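Local coordinates for putative methyl-accepting chemotaxis signal transduction protein (Campylobacter jejuni subsp. jejuni serotype O:2, PDB 4XMR), which acts as a chemoreceptor whose tandem-PAS sensory domain binds isoleucine and probably relays ligand recognition across the membrane to steer chemotaxis, at residues I240-A244 with D245-K249; V204-A207 with Y208-N211. One frame throughout, in Å; residues are numbered along the deposited sequence. Where two conformers were deposited one is given.

How the contacts relate
Both contacts belong to the same PAS-like subdomain, the one built on the five-stranded antiparallel sheet 186-189, 177-180, 236-243, 224-233, 217-221. Contact 2 comes first along the chain, within helix 202-211, which packs on this sheet; contact 1 follows where the central strand 236-243 runs out into helix 244-247. Their centres lie about 17 Å apart, yet they touch: Thr241 CG2 of contact 1 is 3.9 Å from Val204 CG2 of contact 2. The isoleucine pocket is lined by residues of the other, N-terminal sensor domain, so neither contact forms part of it. Contact 1 lies near the C-terminal end of the construct, probably on the membrane-proximal side.

Contact 1 (I240-A244 with D245-K249); sequences ITESA and DIINK
At the exit of the central strand 236-243, the chain turns into the short helix 244-247 with Ser243 as N-cap residue. Ser243 O is the pivot: it accepts from Ile247 N at 3.1 Å, almost in line with the carbonyl (C=O...N angle 161°), and from Ile246 N at 2.9 Å, which sits well above the carbonyl plane. One carbonyl thus closes both an i+3 and an i+4 step of the first turn. Ala244 O carries the ladder on to Asn248 N at 2.9 Å, the residue where helical geometry ends.

Over this turn the Glu242 chain, its CG anti to the backbone N (chi1 -172°), bends at chi2, which brings OE1 to the amide of Ser243. Ser243 N donates to Glu242 OE1 at 2.9 Å, using the oxygen's anti lone pair. The bond helps to fix the carboxylate, whose chain crosses the Ile246 side chain at about a right angle. In the Ile246 conformer given here, one of two, Glu242 CG lies 3.6 Å from Ile246 CB and CG2, while the CG2 and CD1 methyls lie against the carboxylate. Ile247 reaches Glu242 from another direction, CD1 lying 3.9 Å from Glu242 CB; beyond it, Ile247 packs on Tyr11 and Thr14 of helix 9-48. Ala244 keeps a backbone hydrogen bond to Glu225, tying the helix start to the neighbouring strand. The whole is a strand-to-helix junction, a one-turn helix N-capped by Ser243 at the exit from the probably membrane-proximal PAS sheet.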
loop_
_atom_site.group_PDB
_atom_site.type_symbol
_atom_site.label_atom_id
_atom_site.label_comp_id
_atom_site.label_asym_id
_atom_site.label_seq_id
_atom_site.Cartn_x
_atom_site.Cartn_y
_atom_site.Cartn_z
ATOM N N ILE B 240 16.313 -6.518 -11.296
ATOM C CA ILE B 240 16.167 -7.918 -10.927
ATOM C C ILE B 240 17.337 -8.669 -11.553
ATOM O O ILE B 240 17.717 -8.412 -12.707
ATOM C CB ILE B 240 14.798 -8.484 -11.383
ATOM C CG1 ILE B 240 14.535 -9.838 -10.734
ATOM C CG2 ILE B 240 14.682 -8.538 -12.918
ATOM C CD1 ILE B 240 13.101 -10.309 -10.900
ATOM N N THR B 241 17.954 -9.564 -10.794
ATOM C CA THR B 241 19.038 -10.354 -11.357
ATOM C C THR B 241 18.944 -11.795 -10.893
ATOM O O THR B 241 18.347 -12.086 -9.844
ATOM C CB THR B 241 20.446 -9.818 -10.991
ATOM O OG1 THR B 241 20.709 -10.048 -9.599
ATOM C CG2 THR B 241 20.588 -8.335 -11.311
ATOM N N GLU B 242 19.536 -12.686 -11.684
ATOM C CA GLU B 242 19.571 -14.094 -11.353
ATOM C C GLU B 242 20.858 -14.706 -11.875
ATOM O O GLU B 242 21.425 -14.235 -12.857
ATOM C CB GLU B 242 18.374 -14.817 -11.977
ATOM C CG GLU B 242 18.220 -16.261 -11.543
ATOM C CD GLU B 242 18.168 -16.425 -10.025
ATOM O OE1 GLU B 242 19.241 -16.475 -9.383
ATOM O OE2 GLU B 242 17.053 -16.518 -9.474
ATOM N N SER B 243 21.321 -15.758 -11.215
ATOM C CA SER B 243 22.451 -16.530 -11.721
ATOM C C SER B 243 22.141 -17.120 -13.096
ATOM O O SER B 243 21.036 -17.622 -13.330
ATOM C CB SER B 243 22.771 -17.670 -10.759
ATOM O OG SER B 243 23.676 -18.580 -11.337
ATOM N N ALA B 244 23.118 -17.093 -14.001
ATOM C CA ALA B 244 22.948 -17.712 -15.316
ATOM C C ALA B 244 22.646 -19.206 -15.179
ATOM O O ALA B 244 21.955 -19.788 -16.018
ATOM C CB ALA B 244 24.188 -17.490 -16.172
ATOM N N ASP B 245 23.160 -19.811 -14.110
ATOM C CA ASP B 245 22.950 -21.230 -13.844
ATOM C C ASP B 245 21.583 -21.537 -13.231
ATOM O O ASP B 245 21.226 -22.701 -13.061
ATOM C CB ASP B 245 24.070 -21.816 -12.978
ATOM C CG ASP B 245 25.345 -22.059 -13.756
ATOM O OD1 ASP B 245 25.350 -21.845 -14.985
ATOM O OD2 ASP B 245 26.341 -22.484 -13.135
ATOM N N ILE B 246 20.830 -20.496 -12.890
ATOM C CA ILE B 246 19.441 -20.681 -12.493
ATOM C C ILE B 246 18.535 -20.436 -13.697
ATOM O O ILE B 246 17.545 -21.143 -13.901
ATOM C CB ILE B 246 19.061 -19.800 -11.283
ATOM C CG1 ILE B 246 19.727 -20.349 -10.018
ATOM C CG2 ILE B 246 17.551 -19.759 -11.097
ATOM C CD1 ILE B 246 19.494 -19.522 -8.784
ATOM N N ILE B 247 18.900 -19.450 -14.513
ATOM C CA ILE B 247 18.183 -19.192 -15.761
ATOM C C ILE B 247 18.248 -20.432 -16.670
ATOM O O ILE B 247 17.241 -20.868 -17.238
ATOM C CB ILE B 247 18.768 -17.960 -16.501
ATOM C CG1 ILE B 247 18.612 -16.676 -15.653
ATOM C CG2 ILE B 247 18.149 -17.831 -17.899
ATOM C CD1 ILE B 247 17.176 -16.270 -15.389
ATOM N N ASN B 248 19.446 -21.002 -16.772
ATOM C CA ASN B 248 19.694 -22.192 -17.581
ATOM C C ASN B 248 20.379 -23.195 -16.675
ATOM O O ASN B 248 21.592 -23.148 -16.485
ATOM C CB ASN B 248 20.600 -21.847 -18.773
ATOM C CG ASN B 248 20.908 -23.043 -19.650
ATOM O OD1 ASN B 248 20.442 -24.153 -19.398
ATOM N ND2 ASN B 248 21.704 -22.821 -20.692
ATOM N N LYS B 249 19.588 -24.080 -16.078
ATOM C CA LYS B 249 20.115 -25.018 -15.098
ATOM C C LYS B 249 20.965 -26.090 -15.767
ATOM O O LYS B 249 20.453 -26.871 -16.539
ATOM C CB LYS B 249 18.953 -25.666 -14.352
ATOM C CG LYS B 249 19.378 -26.617 -13.276
ATOM C CD LYS B 249 18.196 -27.291 -12.605
ATOM C CE LYS B 249 18.621 -28.574 -11.902
ATOM N NZ LYS B 249 19.574 -28.332 -10.782
#

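Contact 2 (V204-A207 with Y208-N211); sequences VLNA and YKLN
Asn211 ND2 donates to Ala207 O at 2.8 Å in a nearly straight bond, the N-H...O angle being 176°. The acceptor lies in the plane of the Asn211 amide, while the donor is tilted 33° from the carbonyl plane of Ala207. With CG beside its own backbone N (chi1 -77°), the Asn211 side chain can reach back along the helix, so that ND2 serves a carbonyl of the preceding turn. The backbone donor Leu210 N makes a weak bond to the same oxygen, and a second weak one to Asn206 O. Farther back the helix is regular: Tyr208 N binds Val204 O at 2.9 Å and Lys209 N binds Leu205 O at 3.0 Å.

On the outer side the Asn206 and Lys209 side chains extend alongside each other in the same direction. Lys209 CE comes 3.6 Å from Asn206 OD1, and a water bridges the two ends, accepting from Lys209 NZ at 2.8 Å and donating weakly to Asn206 OD1. The start of the lysine chain rests on the backbone, Lys209 CG 3.3 Å from Leu205 O.

The other face of the helix meets the sheet. Val204 packs on Phe180, Phe217 and Thr241, and the buried CB of Ala207 on Phe217 and Tyr219. Tyr208 leads its ring away from the preceding turn, CG anti to the backbone N, to lie on Thr237, Cys230 and Lys232, and its hydroxyl is hydrogen-bonded to Asp213. With Asn206 and Lys209 exposed on one face and strands against the other, this is an amphipathic helix packed against a PAS-type antiparallel sheet, its last turn braced by an asparagine side-chain-to-backbone bond.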
loop_
_atom_site.group_PDB
_atom_site.type_symbol
_atom_site.label_atom_id
_atom_site.label_comp_id
_atom_site.label_asym_id
_atom_site.label_seq_id
_atom_site.Cartn_x
_atom_site.Cartn_y
_atom_site.Cartn_z
ATOM N N VAL B 204 26.511 -4.662 -12.359
ATOM C CA VAL B 204 25.119 -4.557 -12.787
ATOM C C VAL B 204 24.810 -3.163 -13.340
ATOM O O VAL B 204 24.138 -3.029 -14.365
ATOM C CB VAL B 204 24.112 -5.002 -11.694
ATOM C CG1 VAL B 204 24.060 -4.010 -10.554
ATOM C CG2 VAL B 204 22.728 -5.217 -12.312
ATOM N N LEU B 205 25.335 -2.126 -12.692
ATOM C CA LEU B 205 25.078 -0.761 -13.124
ATOM C C LEU B 205 25.703 -0.465 -14.485
ATOM O O LEU B 205 25.085 0.190 -15.325
ATOM C CB LEU B 205 25.577 0.235 -12.072
ATOM C CG LEU B 205 24.810 0.269 -10.754
ATOM C CD1 LEU B 205 25.554 1.084 -9.712
ATOM C CD2 LEU B 205 23.433 0.846 -11.002
ATOM N N ASN B 206 26.927 -0.942 -14.698
ATOM C CA ASN B 206 27.603 -0.748 -15.978
ATOM C C ASN B 206 26.843 -1.433 -17.105
ATOM O O ASN B 206 26.709 -0.891 -18.203
ATOM C CB ASN B 206 29.040 -1.269 -15.919
ATOM C CG ASN B 206 29.941 -0.404 -15.055
ATOM O OD1 ASN B 206 29.629 0.755 -14.776
ATOM N ND2 ASN B 206 31.065 -0.968 -14.621
ATOM N N ALA B 207 26.338 -2.629 -16.832
ATOM C CA ALA B 207 25.603 -3.356 -17.851
ATOM C C ALA B 207 24.268 -2.669 -18.133
ATOM O O ALA B 207 23.854 -2.550 -19.282
ATOM C CB ALA B 207 25.402 -4.796 -17.437
ATOM N N TYR B 208 23.596 -2.202 -17.086
ATOM C CA TYR B 208 22.351 -1.470 -17.279
ATOM C C TYR B 208 22.553 -0.235 -18.167
ATOM O O TYR B 208 21.737 0.050 -19.047
ATOM C CB TYR B 208 21.759 -1.077 -15.929
ATOM C CG TYR B 208 20.616 -0.105 -16.019
ATOM C CD1 TYR B 208 19.508 -0.367 -16.820
ATOM C CD2 TYR B 208 20.620 1.059 -15.261
ATOM C CE1 TYR B 208 18.448 0.523 -16.887
ATOM C CE2 TYR B 208 19.570 1.946 -15.318
ATOM C CZ TYR B 208 18.489 1.680 -16.130
ATOM O OH TYR B 208 17.450 2.587 -16.165
ATOM N N LYS B 209 23.654 0.476 -17.958
ATOM C CA LYS B 209 23.933 1.668 -18.757
ATOM C C LYS B 209 24.019 1.368 -20.256
ATOM O O LYS B 209 23.638 2.191 -21.085
ATOM C CB LYS B 209 25.203 2.361 -18.275
ATOM C CG LYS B 209 25.036 3.084 -16.956
ATOM C CD LYS B 209 26.237 3.954 -16.643
ATOM C CE LYS B 209 27.473 3.124 -16.337
ATOM N NZ LYS B 209 28.652 3.988 -16.036
ATOM N N LEU B 210 24.507 0.180 -20.599
ATOM C CA LEU B 210 24.613 -0.232 -21.998
ATOM C C LEU B 210 23.262 -0.629 -22.601
ATOM O O LEU B 210 23.090 -0.603 -23.814
ATOM C CB LEU B 210 25.574 -1.413 -22.122
ATOM C CG LEU B 210 27.060 -1.165 -21.882
ATOM C CD1 LEU B 210 27.785 -2.494 -21.705
ATOM C CD2 LEU B 210 27.653 -0.392 -23.051
ATOM N N ASN B 211 22.304 -1.009 -21.760
ATOM C CA ASN B 211 21.120 -1.728 -22.243
ATOM C C ASN B 211 19.762 -1.032 -22.191
ATOM O O ASN B 211 18.872 -1.360 -22.971
ATOM C CB ASN B 211 21.015 -3.088 -21.551
ATOM C CG ASN B 211 21.986 -4.089 -22.115
ATOM O OD1 ASN B 211 21.682 -4.781 -23.087
ATOM N ND2 ASN B 211 23.172 -4.158 -21.529
HETATM O O HOH W 1 30.276 2.182 -17.506
#